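Local coordinates for SOXA (Paracoccus denitrificans, PDB 2C1D), which forms with SoxX the heme enzyme that joins thiosulfate to a cysteine of the sulfur carrier subunit SoxY in sulfur oxidation, at residues D63-A71 with C80-M90; Q201-K211 with L255-H264. All coordinates share one frame; numbering follows the deposited sequence.

Interaction 1: D63-A71 with C80-M90; sequences DRGLDKWNA and CASCHQGPESM. With HEC (heme c), chain I.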
# COMPACT_ATOMS: atom_id res chain seq x y z
N ASP A 63 20.55 3.52 15.45
CA ASP A 63 21.62 4.10 16.30
C ASP A 63 21.37 5.58 16.64
O ASP A 63 21.61 6.03 17.76
CB ASP A 63 23.03 3.89 15.69
CG ASP A 63 24.17 4.16 16.72
OD1 ASP A 63 24.25 3.43 17.74
OD2 ASP A 63 25.01 5.09 16.60
N ARG A 64 20.88 6.34 15.69
CA ARG A 64 20.53 7.71 15.93
C ARG A 64 19.34 7.82 16.90
O ARG A 64 19.27 8.75 17.71
CB ARG A 64 20.17 8.34 14.61
CG ARG A 64 20.07 9.80 14.62
CD ARG A 64 19.00 10.26 13.69
NE ARG A 64 19.54 10.80 12.49
CZ ARG A 64 18.89 10.95 11.34
NH1 ARG A 64 17.62 10.60 11.15
NH2 ARG A 64 19.57 11.49 10.36
N GLY A 65 18.40 6.87 16.79
CA GLY A 65 17.32 6.76 17.75
C GLY A 65 17.87 6.56 19.16
O GLY A 65 17.36 7.12 20.12
N LEU A 66 18.93 5.77 19.27
CA LEU A 66 19.52 5.48 20.57
C LEU A 66 20.19 6.73 21.15
O LEU A 66 20.12 6.96 22.35
CB LEU A 66 20.51 4.31 20.46
CG LEU A 66 21.33 3.94 21.71
CD1 LEU A 66 20.42 3.51 22.86
CD2 LEU A 66 22.31 2.83 21.39
N ASP A 67 20.79 7.55 20.28
CA ASP A 67 21.33 8.85 20.71
C ASP A 67 20.23 9.74 21.23
O ASP A 67 20.39 10.36 22.28
CB ASP A 67 22.12 9.53 19.58
CG ASP A 67 23.39 8.77 19.22
OD1 ASP A 67 23.88 7.96 20.04
OD2 ASP A 67 23.97 8.88 18.13
N LYS A 68 19.10 9.77 20.56
CA LYS A 68 18.00 10.62 20.98
C LYS A 68 17.35 10.08 22.27
O LYS A 68 16.89 10.86 23.10
CB LYS A 68 16.96 10.78 19.86
CG LYS A 68 17.53 11.52 18.62
CD LYS A 68 16.66 11.43 17.36
CE LYS A 68 17.15 12.46 16.31
NZ LYS A 68 16.34 12.46 15.04
N TRP A 69 17.35 8.77 22.46
CA TRP A 69 16.83 8.14 23.69
C TRP A 69 17.66 8.58 24.90
O TRP A 69 17.12 8.81 25.98
CB TRP A 69 16.86 6.62 23.53
CG TRP A 69 16.56 5.80 24.76
CD1 TRP A 69 17.46 5.39 25.72
CD2 TRP A 69 15.31 5.22 25.11
NE1 TRP A 69 16.82 4.63 26.68
CE2 TRP A 69 15.50 4.50 26.33
CE3 TRP A 69 14.02 5.26 24.55
CZ2 TRP A 69 14.47 3.84 26.99
CZ3 TRP A 69 12.98 4.59 25.20
CH2 TRP A 69 13.22 3.87 26.40
N ASN A 70 18.97 8.69 24.69
CA ASN A 70 19.91 9.10 25.74
C ASN A 70 20.11 10.61 25.87
O ASN A 70 20.75 11.06 26.82
CB ASN A 70 21.28 8.42 25.53
CG ASN A 70 21.23 6.94 25.79
OD1 ASN A 70 20.66 6.49 26.80
ND2 ASN A 70 21.81 6.16 24.89
N ALA A 71 19.56 11.40 24.96
CA ALA A 71 19.81 12.84 24.97
C ALA A 71 18.90 13.58 25.95
O ALA A 71 17.69 13.36 26.03
CB ALA A 71 19.65 13.43 23.57
N CYS A 80 14.71 10.09 27.74
CA CYS A 80 13.98 8.82 27.79
C CYS A 80 14.63 7.94 28.84
O CYS A 80 13.97 7.40 29.72
CB CYS A 80 13.98 8.10 26.42
SG CYS A 80 13.38 9.11 25.04
N ALA A 81 15.94 7.84 28.76
CA ALA A 81 16.66 6.93 29.64
C ALA A 81 16.55 7.30 31.11
O ALA A 81 16.69 6.43 31.96
CB ALA A 81 18.10 6.84 29.23
N SER A 82 16.37 8.59 31.41
CA SER A 82 16.29 9.08 32.79
C SER A 82 15.14 8.40 33.54
O SER A 82 15.24 8.19 34.75
CB SER A 82 16.21 10.61 32.87
OG SER A 82 15.01 11.15 32.35
N CYS A 83 14.09 8.01 32.81
CA CYS A 83 12.97 7.27 33.39
C CYS A 83 12.92 5.79 33.02
O CYS A 83 12.53 4.98 33.86
CB CYS A 83 11.66 7.91 33.00
SG CYS A 83 11.44 9.57 33.69
N HIS A 84 13.29 5.45 31.79
CA HIS A 84 13.11 4.07 31.29
C HIS A 84 14.40 3.26 31.31
O HIS A 84 14.37 2.09 30.97
CB HIS A 84 12.59 4.09 29.87
CG HIS A 84 11.22 4.64 29.75
ND1 HIS A 84 10.12 4.03 30.30
CD2 HIS A 84 10.75 5.73 29.10
CE1 HIS A 84 9.04 4.73 30.02
NE2 HIS A 84 9.39 5.78 29.29
N GLN A 85 15.51 3.90 31.69
CA GLN A 85 16.85 3.30 31.55
C GLN A 85 17.13 2.84 30.10
O GLN A 85 16.82 3.58 29.17
CB GLN A 85 17.04 2.19 32.59
CG GLN A 85 16.99 2.72 34.02
CD GLN A 85 15.75 2.26 34.77
OE1 GLN A 85 14.66 2.78 34.55
NE2 GLN A 85 15.93 1.29 35.69
N GLY A 86 17.72 1.66 29.89
CA GLY A 86 17.98 1.16 28.56
C GLY A 86 16.72 1.01 27.72
O GLY A 86 15.62 0.88 28.27
N PRO A 87 16.86 1.01 26.41
CA PRO A 87 15.68 0.87 25.54
C PRO A 87 15.10 -0.55 25.60
O PRO A 87 13.95 -0.75 25.18
CB PRO A 87 16.21 1.22 24.15
CG PRO A 87 17.68 0.83 24.20
CD PRO A 87 18.12 1.12 25.64
N GLU A 88 15.87 -1.51 26.10
CA GLU A 88 15.34 -2.86 26.34
C GLU A 88 14.11 -2.85 27.29
O GLU A 88 13.39 -3.86 27.38
CB GLU A 88 16.42 -3.84 26.81
CG GLU A 88 17.03 -3.59 28.20
CD GLU A 88 18.22 -2.62 28.18
OE1 GLU A 88 18.48 -1.98 27.14
OE2 GLU A 88 18.89 -2.50 29.23
N SER A 89 13.89 -1.72 27.97
CA SER A 89 12.70 -1.50 28.81
C SER A 89 11.42 -1.62 27.99
O SER A 89 10.35 -1.93 28.53
CB SER A 89 12.76 -0.11 29.47
OG SER A 89 12.78 0.95 28.53
N MET A 90 11.53 -1.39 26.68
CA MET A 90 10.42 -1.52 25.78
C MET A 90 10.34 -2.88 25.09
O MET A 90 9.62 -3.02 24.11
CB MET A 90 10.46 -0.40 24.75
CG MET A 90 10.36 1.00 25.37
SD MET A 90 8.78 1.16 26.23
CE MET A 90 9.18 2.40 27.58
FE HEC I . 7.97 7.17 28.61
CHA HEC I . 5.23 5.02 28.93
CHB HEC I . 8.57 5.95 25.55
CHC HEC I . 10.38 9.52 28.26
CHD HEC I . 7.78 7.83 31.97
NA HEC I . 7.07 5.73 27.48
C1A HEC I . 5.98 4.96 27.78
C2A HEC I . 5.72 4.10 26.67
C3A HEC I . 6.64 4.36 25.73
C4A HEC I . 7.50 5.42 26.22
CMA HEC I . 6.78 3.71 24.35
CAA HEC I . 4.57 3.08 26.60
CBA HEC I . 4.94 1.93 27.53
CGA HEC I . 3.81 0.93 27.75
O1A HEC I . 2.61 1.26 27.60
O2A HEC I . 4.19 -0.22 28.10
NB HEC I . 9.28 7.63 27.16
C1B HEC I . 9.30 7.05 25.91
C2B HEC I . 10.19 7.84 25.08
C3B HEC I . 10.70 8.83 25.83
C4B HEC I . 10.13 8.71 27.17
CMB HEC I . 10.53 7.52 23.61
CAB HEC I . 11.71 9.93 25.36
CBB HEC I . 11.24 10.61 24.26
NC HEC I . 8.93 8.43 29.92
C1C HEC I . 9.84 9.38 29.53
C2C HEC I . 10.22 10.12 30.72
C3C HEC I . 9.41 9.75 31.74
C4C HEC I . 8.65 8.61 31.26
CMC HEC I . 11.11 11.39 30.67
CAC HEC I . 9.40 10.28 33.21
CBC HEC I . 9.28 11.61 33.43
ND HEC I . 6.70 6.51 30.19
C1D HEC I . 6.80 6.99 31.49
C2D HEC I . 5.69 6.49 32.27
C3D HEC I . 4.87 5.63 31.32
C4D HEC I . 5.58 5.69 30.05
CMD HEC I . 5.35 6.75 33.75
CAD HEC I . 3.58 4.86 31.63
CBD HEC I . 3.93 3.50 32.14
CGD HEC I . 2.68 2.64 32.32
O1D HEC I . 2.71 1.73 33.21
O2D HEC I . 1.70 2.85 31.57
O HOH W 1 15.56 11.78 25.40
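Trp69 carries its indole toward Cys80 because CG lies anti to the backbone N and beside the carbonyl carbon (chi1 171°). Cys80 has SG beside its own backbone N (chi1 -54°), which directs the sulfur to the heme and leaves CB over the indole. Residues Cys80 to His84 are the CXXCH motif of a c-type cytochrome. The thioether joins Cys80 SG to heme CAB at 1.9 Å. His84 NE2 binds the iron at 2.1 Å, and Cys117 is the other axial ligand.

The indole has a partner on each face. Cys80 CB makes a CH-pi contact, 3.6 Å from the centroid of the Trp69 six-membered ring. Pro87 CA makes another over the opposite face, 4.0 Å from the same centroid. At the ring edge, Trp69 NE1 donates to Gln85 O at 2.7 Å. The oxygen lies near the ring plane and the donor lies in the carbonyl plane, but the bond is bent (140° at the hydrogen). Gln85 has positive phi and leaves the short helix 80-84 here, so the bond ties the ring to that turn and gives the indole N-H an acceptor. His84 CB touches Trp69 CZ2 at 3.4 Å, placing the indole against the root of the iron ligand. With an alanine at Trp69 the indole is gone, which would probably open a gap between Cys80 and Pro87 and leave Gln85 O without its donor.

The backbones also meet: Ala81 N donates to Trp69 O at 3.2 Å, and a water accepts from Cys80 N and lies within hydrogen-bonding distance of Lys68 O and Ala71 O. Met137 and Leu140 of helix 132-143 also touch Trp69. Ser89 OG, hydrogen-bonded to Gly86 O, sits at the ring edge 3.6 Å from Trp69 CH2.

Interaction 2: Q201-K211 with L255-H264; sequences QINGFPTYRLK and LSVEGVSVRH. With HEC (heme c), chain J.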
# COMPACT_ATOMS: atom_id res chain seq x y z
N GLN A 201 1.89 -6.40 4.29
CA GLN A 201 2.03 -6.59 5.72
C GLN A 201 2.90 -5.47 6.31
O GLN A 201 3.72 -4.89 5.61
CB GLN A 201 2.63 -7.97 6.03
CG GLN A 201 1.90 -9.21 5.39
CD GLN A 201 0.68 -9.68 6.15
OE1 GLN A 201 0.18 -8.95 7.01
NE2 GLN A 201 0.18 -10.90 5.85
N ILE A 202 2.70 -5.21 7.60
CA ILE A 202 3.46 -4.19 8.33
C ILE A 202 4.30 -4.77 9.47
O ILE A 202 4.82 -4.03 10.28
CB ILE A 202 2.56 -3.02 8.86
CG1 ILE A 202 1.53 -3.48 9.88
CG2 ILE A 202 1.84 -2.34 7.70
CD1 ILE A 202 0.79 -2.32 10.52
N ASN A 203 4.49 -6.09 9.49
CA ASN A 203 5.36 -6.70 10.50
C ASN A 203 6.82 -6.26 10.40
O ASN A 203 7.58 -6.45 11.34
CB ASN A 203 5.31 -8.23 10.44
CG ASN A 203 6.03 -8.78 9.23
OD1 ASN A 203 7.05 -9.53 9.35
ND2 ASN A 203 5.54 -8.45 8.07
N GLY A 204 7.19 -5.68 9.26
CA GLY A 204 8.55 -5.23 9.00
C GLY A 204 8.80 -3.74 9.26
O GLY A 204 9.94 -3.29 9.14
N PHE A 205 7.77 -2.98 9.61
CA PHE A 205 7.92 -1.53 9.83
C PHE A 205 8.46 -1.26 11.23
O PHE A 205 8.27 -2.07 12.14
CB PHE A 205 6.58 -0.81 9.60
CG PHE A 205 6.28 -0.55 8.14
CD1 PHE A 205 5.80 -1.57 7.34
CD2 PHE A 205 6.44 0.70 7.59
CE1 PHE A 205 5.52 -1.36 6.00
CE2 PHE A 205 6.18 0.92 6.24
CZ PHE A 205 5.70 -0.14 5.45
N PRO A 206 9.16 -0.14 11.45
CA PRO A 206 9.54 0.83 10.42
C PRO A 206 10.55 0.28 9.39
O PRO A 206 11.37 -0.60 9.70
CB PRO A 206 10.19 1.99 11.23
CG PRO A 206 9.89 1.72 12.67
CD PRO A 206 9.62 0.25 12.79
N THR A 207 10.48 0.83 8.19
CA THR A 207 11.09 0.27 6.98
C THR A 207 11.98 1.25 6.27
O THR A 207 11.62 2.41 6.10
CB THR A 207 9.96 -0.14 6.05
OG1 THR A 207 9.25 -1.24 6.66
CG2 THR A 207 10.49 -0.67 4.73
N TYR A 208 13.16 0.79 5.86
CA TYR A 208 14.02 1.65 5.06
C TYR A 208 13.63 1.38 3.62
O TYR A 208 13.71 0.25 3.16
CB TYR A 208 15.48 1.29 5.31
CG TYR A 208 16.46 2.14 4.55
CD1 TYR A 208 16.89 1.75 3.28
CD2 TYR A 208 16.98 3.30 5.08
CE1 TYR A 208 17.81 2.51 2.56
CE2 TYR A 208 17.90 4.07 4.36
CZ TYR A 208 18.30 3.66 3.10
OH TYR A 208 19.23 4.36 2.38
N ARG A 209 13.13 2.40 2.93
CA ARG A 209 12.80 2.27 1.51
C ARG A 209 14.00 2.72 0.64
O ARG A 209 14.45 3.85 0.73
CB ARG A 209 11.58 3.12 1.18
CG ARG A 209 10.28 2.57 1.75
CD ARG A 209 9.04 3.11 1.08
NE ARG A 209 9.04 2.72 -0.31
CZ ARG A 209 8.19 3.15 -1.22
NH1 ARG A 209 7.22 4.00 -0.89
NH2 ARG A 209 8.33 2.72 -2.47
N LEU A 210 14.50 1.82 -0.21
CA LEU A 210 15.66 2.15 -1.05
C LEU A 210 15.43 3.37 -1.96
O LEU A 210 16.36 4.16 -2.21
CB LEU A 210 16.11 0.94 -1.86
CG LEU A 210 16.75 -0.16 -1.01
CD1 LEU A 210 16.75 -1.48 -1.76
CD2 LEU A 210 18.17 0.24 -0.62
N LYS A 211 14.19 3.52 -2.44
CA LYS A 211 13.74 4.67 -3.24
C LYS A 211 14.03 6.02 -2.55
O LYS A 211 14.46 6.97 -3.18
CB LYS A 211 12.22 4.54 -3.48
CG LYS A 211 11.48 5.83 -3.84
CD LYS A 211 9.95 5.69 -3.80
CE LYS A 211 9.24 7.07 -3.70
NZ LYS A 211 8.55 7.29 -2.38
N LEU A 255 3.74 -13.89 12.09
CA LEU A 255 5.02 -13.47 11.53
C LEU A 255 5.84 -12.79 12.62
O LEU A 255 5.29 -12.23 13.58
CB LEU A 255 4.81 -12.51 10.36
CG LEU A 255 4.12 -13.07 9.12
CD1 LEU A 255 3.63 -11.95 8.23
CD2 LEU A 255 5.05 -14.00 8.34
N SER A 256 7.16 -12.82 12.49
CA SER A 256 8.02 -12.11 13.41
C SER A 256 8.06 -10.60 13.14
O SER A 256 8.01 -10.11 11.99
CB SER A 256 9.47 -12.63 13.39
OG SER A 256 9.56 -14.02 13.66
N VAL A 257 8.23 -9.87 14.21
CA VAL A 257 8.67 -8.51 14.11
C VAL A 257 10.06 -8.54 13.47
O VAL A 257 10.98 -9.14 14.02
CB VAL A 257 8.74 -7.87 15.50
CG1 VAL A 257 9.33 -6.51 15.42
CG2 VAL A 257 7.35 -7.77 16.11
N GLU A 258 10.23 -7.88 12.34
CA GLU A 258 11.53 -7.84 11.66
C GLU A 258 12.52 -6.86 12.33
O GLU A 258 13.73 -7.01 12.16
CB GLU A 258 11.35 -7.55 10.16
CG GLU A 258 10.60 -8.71 9.49
CD GLU A 258 10.35 -8.58 8.00
OE1 GLU A 258 11.08 -7.87 7.27
OE2 GLU A 258 9.40 -9.25 7.53
N GLY A 259 11.99 -5.93 13.12
CA GLY A 259 12.77 -4.85 13.71
C GLY A 259 12.74 -3.65 12.81
O GLY A 259 11.86 -2.82 12.92
N VAL A 260 13.71 -3.57 11.90
CA VAL A 260 13.67 -2.58 10.83
C VAL A 260 13.97 -3.28 9.52
O VAL A 260 15.05 -3.86 9.34
CB VAL A 260 14.67 -1.38 11.04
CG1 VAL A 260 14.13 -0.37 12.04
CG2 VAL A 260 16.08 -1.86 11.42
N SER A 261 13.00 -3.26 8.61
CA SER A 261 13.09 -4.04 7.39
C SER A 261 13.67 -3.19 6.27
O SER A 261 13.81 -1.99 6.41
CB SER A 261 11.73 -4.60 7.00
OG SER A 261 10.91 -3.61 6.44
N VAL A 262 14.05 -3.85 5.17
CA VAL A 262 14.48 -3.14 3.95
C VAL A 262 13.58 -3.55 2.79
O VAL A 262 13.36 -4.74 2.55
CB VAL A 262 15.95 -3.45 3.58
CG1 VAL A 262 16.39 -2.64 2.38
CG2 VAL A 262 16.86 -3.15 4.79
N ARG A 263 13.07 -2.55 2.09
CA ARG A 263 12.17 -2.74 0.94
C ARG A 263 12.58 -1.75 -0.16
O ARG A 263 13.44 -0.89 0.09
CB ARG A 263 10.72 -2.49 1.38
CG ARG A 263 10.23 -3.41 2.50
CD ARG A 263 9.89 -4.80 2.04
NE ARG A 263 9.36 -5.62 3.13
CZ ARG A 263 10.10 -6.31 3.99
NH1 ARG A 263 9.50 -6.97 4.96
NH2 ARG A 263 11.43 -6.34 3.88
N HIS A 264 12.01 -1.86 -1.37
CA HIS A 264 12.20 -0.84 -2.43
C HIS A 264 11.55 0.47 -1.99
O HIS A 264 10.50 0.51 -1.36
CB HIS A 264 11.65 -1.29 -3.81
CG HIS A 264 11.45 -0.18 -4.82
ND1 HIS A 264 11.77 -0.33 -6.16
CD2 HIS A 264 10.91 1.07 -4.72
CE1 HIS A 264 11.46 0.77 -6.82
NE2 HIS A 264 10.94 1.64 -5.97
OXT HIS A 264 12.04 1.57 -2.22
FE HEC J . -0.13 -1.12 -0.88
CHA HEC J . 3.22 -1.73 -0.58
CHB HEC J . -0.40 -1.34 2.57
CHC HEC J . -3.42 -0.37 -1.10
CHD HEC J . 0.04 -1.40 -4.26
NA HEC J . 1.19 -1.48 0.71
C1A HEC J . 2.53 -1.70 0.59
C2A HEC J . 3.07 -1.93 1.91
C3A HEC J . 2.05 -1.82 2.78
C4A HEC J . 0.85 -1.54 2.04
CMA HEC J . 2.09 -1.94 4.31
CAA HEC J . 4.55 -2.24 2.25
CBA HEC J . 4.70 -3.76 2.47
CGA HEC J . 6.12 -4.12 2.88
O1A HEC J . 6.38 -5.32 3.09
O2A HEC J . 7.01 -3.21 2.98
NB HEC J . -1.59 -0.90 0.45
C1B HEC J . -1.51 -0.98 1.83
C2B HEC J . -2.76 -0.56 2.39
C3B HEC J . -3.59 -0.31 1.39
C4B HEC J . -2.87 -0.48 0.16
CMB HEC J . -3.07 -0.54 3.88
CAB HEC J . -5.06 0.17 1.52
CBB HEC J . -5.13 1.36 2.18
NC HEC J . -1.47 -0.93 -2.42
C1C HEC J . -2.79 -0.64 -2.28
C2C HEC J . -3.39 -0.55 -3.60
C3C HEC J . -2.43 -0.84 -4.50
C4C HEC J . -1.21 -1.09 -3.74
CMC HEC J . -4.88 -0.20 -3.80
CAC HEC J . -2.42 -0.94 -6.06
CBC HEC J . -3.05 -0.09 -6.88
ND HEC J . 1.35 -1.48 -2.18
C1D HEC J . 1.20 -1.54 -3.57
C2D HEC J . 2.48 -1.79 -4.19
C3D HEC J . 3.46 -1.88 -3.04
C4D HEC J . 2.68 -1.68 -1.84
CMD HEC J . 2.81 -1.93 -5.68
CAD HEC J . 4.98 -2.17 -3.11
CBD HEC J . 5.15 -3.69 -3.34
CGD HEC J . 4.78 -4.51 -2.12
O1D HEC J . 3.63 -4.97 -1.97
O2D HEC J . 5.63 -4.74 -1.26
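The guanidinium of Arg209 meets the C-terminal carboxylate of His264 at its edge. Arg209 NE donates to His264 O at 2.8 Å, on a lone pair of that oxygen, and NH2 adds a weak bond. The Arg263 guanidinium has Ser261 OG over the centre of one face. At its edge lie Glu258, in a salt bridge from NH1 to OE1, and a heme propionate: Arg263 NE donates to heme O1A at 3.0 Å. Glu258 OE2 is also hydrogen-bonded to Ser37 OG. The Phe205 ring has Thr207 OG1 over its centre on one face and heme CAA at its edge. A bend at chi2 (-77°) folds the Arg263 chain so that its head reaches both acids. Arg263 NH2 also pairs with Glu50, which probably helps to hold the positive charge in place.

Gly204 O receives Ser261 OG at 2.9 Å from above the carbonyl plane. Farther along, the backbones run parallel. Tyr208 N donates to Ser261 O at 2.9 Å, and Arg263 N to Tyr208 O at 3.1 Å. Leu210 N then bonds to Arg263 O, and Lys211 N to His264 OXT at 2.9 Å. This pins the last residue of the chain.

Strand 207-209 is the middle strand of a small mixed sheet, parallel to 261-263 and antiparallel to 214-216. Ser198 also bonds the second heme c, and Arg263, on the face with Thr207 and Ser261, anchors its propionate.

From the N terminus, interaction 1 comes first. It closes a short loop of eight residues between helix 59-70 and the heme-binding helix 80-84. The chain then runs through helices 110-122, 132-143, 159-170 and 180-184 before interaction 2 opens. That contact closes a loop of 43 residues, which includes strand 214-216 and helices 218-223 and 239-251, and it brings the C terminus back to strand 207-209. The two contacts are in series and neither nest nor cross. The centres of interaction 1 and interaction 2 are about 21 Å apart, and the two do not touch. Each serves a different heme. Helix 132-143 packs against both, through Trp69 and Pro87 in one and Pro206 and Val260 in the other.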